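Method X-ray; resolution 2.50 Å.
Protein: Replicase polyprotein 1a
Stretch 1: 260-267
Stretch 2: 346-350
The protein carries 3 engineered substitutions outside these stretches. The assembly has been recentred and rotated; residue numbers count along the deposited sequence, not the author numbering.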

# COMPACT_ATOMS: atom_id res chain seq x y z
N PHE A 260 13.46 -1.55 18.48
CA PHE A 260 12.17 -1.77 17.95
C PHE A 260 11.35 -2.50 18.98
O PHE A 260 11.50 -3.71 19.15
CB PHE A 260 12.30 -2.63 16.68
CG PHE A 260 12.86 -1.88 15.52
CD1 PHE A 260 14.22 -1.79 15.33
CD2 PHE A 260 12.03 -1.24 14.62
CE1 PHE A 260 14.74 -1.05 14.25
CE2 PHE A 260 12.53 -0.47 13.55
CZ PHE A 260 13.87 -0.38 13.35
N PHE A 261 10.48 -1.72 19.63
CA PHE A 261 9.70 -2.13 20.75
C PHE A 261 8.36 -2.59 20.23
O PHE A 261 8.16 -2.67 19.02
CB PHE A 261 9.59 -0.94 21.65
CG PHE A 261 10.78 -0.77 22.57
CD1 PHE A 261 11.68 0.25 22.38
CD2 PHE A 261 11.01 -1.69 23.62
CE1 PHE A 261 12.80 0.37 23.22
CE2 PHE A 261 12.11 -1.56 24.43
CZ PHE A 261 13.02 -0.53 24.21
N ARG A 262 7.40 -2.92 21.10
CA ARG A 262 6.14 -3.56 20.60
C ARG A 262 5.58 -2.80 19.42
O ARG A 262 5.26 -3.36 18.42
CB ARG A 262 5.05 -3.69 21.69
CG ARG A 262 4.74 -5.12 22.16
CD ARG A 262 5.28 -5.40 23.54
NE ARG A 262 4.29 -5.48 24.66
CZ ARG A 262 3.81 -4.44 25.36
NH1 ARG A 262 4.14 -3.16 25.04
NH2 ARG A 262 2.96 -4.67 26.38
N GLU A 263 5.54 -1.49 19.57
CA GLU A 263 4.71 -0.61 18.77
C GLU A 263 5.40 0.63 18.38
O GLU A 263 4.72 1.51 17.97
CB GLU A 263 3.50 -0.19 19.60
CG GLU A 263 2.42 -1.23 19.68
CD GLU A 263 1.49 -0.96 20.87
OE1 GLU A 263 0.23 -1.16 20.70
OE2 GLU A 263 2.02 -0.52 21.96
N ALA A 264 6.72 0.72 18.51
CA ALA A 264 7.45 1.94 18.14
C ALA A 264 8.92 1.67 17.89
O ALA A 264 9.49 0.71 18.45
CB ALA A 264 7.32 3.01 19.24
N ALA A 265 9.53 2.53 17.06
CA ALA A 265 10.94 2.49 16.83
C ALA A 265 11.57 3.71 17.40
O ALA A 265 11.06 4.83 17.16
CB ALA A 265 11.23 2.46 15.39
N VAL A 266 12.69 3.53 18.09
CA VAL A 266 13.43 4.66 18.58
C VAL A 266 14.83 4.48 18.16
O VAL A 266 15.29 3.33 18.07
CB VAL A 266 13.47 4.64 20.11
CG1 VAL A 266 12.06 4.78 20.71
CG2 VAL A 266 14.24 3.35 20.66
N LYS A 267 15.55 5.57 17.95
CA LYS A 267 16.99 5.51 18.00
C LYS A 267 17.53 5.61 19.43
O LYS A 267 16.99 6.38 20.30
CB LYS A 267 17.65 6.62 17.23
CG LYS A 267 16.86 7.79 16.85
CD LYS A 267 17.77 8.60 15.90
CE LYS A 267 19.24 8.58 16.39
NZ LYS A 267 20.13 7.59 15.63
N ALA A 346 5.89 7.85 26.76
CA ALA A 346 6.23 6.57 27.33
C ALA A 346 5.66 5.52 26.43
O ALA A 346 4.49 5.62 25.95
CB ALA A 346 5.67 6.42 28.72
N LEU A 347 6.46 4.52 26.16
CA LEU A 347 5.99 3.42 25.31
C LEU A 347 5.37 2.33 26.15
O LEU A 347 5.60 2.29 27.35
CB LEU A 347 7.19 2.85 24.65
CG LEU A 347 7.66 3.32 23.28
CD1 LEU A 347 7.40 4.82 22.86
CD2 LEU A 347 9.07 2.98 23.24
N HIS A 348 4.61 1.41 25.57
CA HIS A 348 3.94 0.49 26.47
C HIS A 348 4.72 -0.83 26.80
O HIS A 348 4.10 -1.83 27.19
CB HIS A 348 2.53 0.17 25.98
CG HIS A 348 1.70 1.38 25.70
ND1 HIS A 348 0.75 1.40 24.71
CD2 HIS A 348 1.64 2.58 26.30
CE1 HIS A 348 0.14 2.57 24.71
NE2 HIS A 348 0.69 3.32 25.65
N ASP A 349 6.06 -0.86 26.68
CA ASP A 349 6.73 -2.08 27.07
C ASP A 349 7.00 -2.22 28.56
O ASP A 349 8.16 -2.25 29.00
CB ASP A 349 7.96 -2.29 26.24
CG ASP A 349 7.64 -2.23 24.78
OD1 ASP A 349 7.37 -1.12 24.33
OD2 ASP A 349 7.61 -3.28 24.10
N VAL A 350 5.92 -2.35 29.32
CA VAL A 350 6.01 -2.19 30.74
C VAL A 350 6.74 -3.35 31.42
O VAL A 350 6.38 -4.49 31.22
CB VAL A 350 4.61 -1.97 31.37
CG1 VAL A 350 4.78 -1.70 32.88
CG2 VAL A 350 3.92 -0.78 30.75
O HOH W 1 4.19 1.49 22.79
O HOH W 2 6.05 0.01 22.20

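The two stretches belong to one chain but lie far apart in sequence, and they meet without forming a shared sheet. Where they approach, the CA atoms of R262 and D349 are 6.7 Å apart and those of A264 and L347 are 7.5 Å apart, so residue numbers rise along one stretch as they fall along the other. No backbone-to-backbone hydrogen bond crosses this gap; side chains and two waters fill it instead. Within the first stretch, F261 N donates to A264 O (2.9 Å), closing a tight turn that places R262 and E263 at its tip, before the chain continues as a strand through V266 and K267. The second stretch has no regular secondary structure here, although a weak hydrogen bond from V350 N to H348 O (2.8 Å) folds its backbone locally. Together the two stretches bury 368 Å², counting both sides.

The polar centre of the contact is the carboxylate of D349. Its CA-to-CB bond points sideways, but the end of the side chain comes nearer to the turn, where R262 N donates to D349 OD2 at 3.0 Å with a favourable angle of 155°. The same oxygen forms a salt bridge with R262 NH1 at 3.6 Å, so backbone and side chain of one arginine both offset the charge of this buried acid. The R262 side chain reaches toward the second stretch, and NH1 also donates to H348 O. The R262 NH1 to H348 O distance of 2.5 Å is short, yet the angle of 132° makes the bond weak; the carbonyl oxygen lies at the guanidinium edge, near its plane.

The other carboxylate oxygen, D349 OD1, accepts a hydrogen bond from water 2 (2.7 Å), which in turn accepts one from E263 N (3.1 Å). Water 1 makes a second bridge, accepting from H348 N (2.8 Å) and donating to E263 OE2 (3.1 Å). These waters satisfy backbone amides that the direct contacts leave free. E263 OE2 also lies 3.6 Å from H348 ND1, while the other ring nitrogen, NE2, is hydrogen-bonded elsewhere in the structure.

Beside this polar network, L347 provides an apolar anchor. Its CD2 methyl lies 3.9 Å from F261 CD1 and 4.3 Å from V266 CG1, while its CD1 methyl approaches A264 CB at 4.0 Å. All four residues are buried and direct their CA-to-CB bonds toward the opposing stretch, whereas A265 points away, in keeping with the alternation of an extended chain. F261 also borders the polar region, its CB 3.5 Å from D349 OD1.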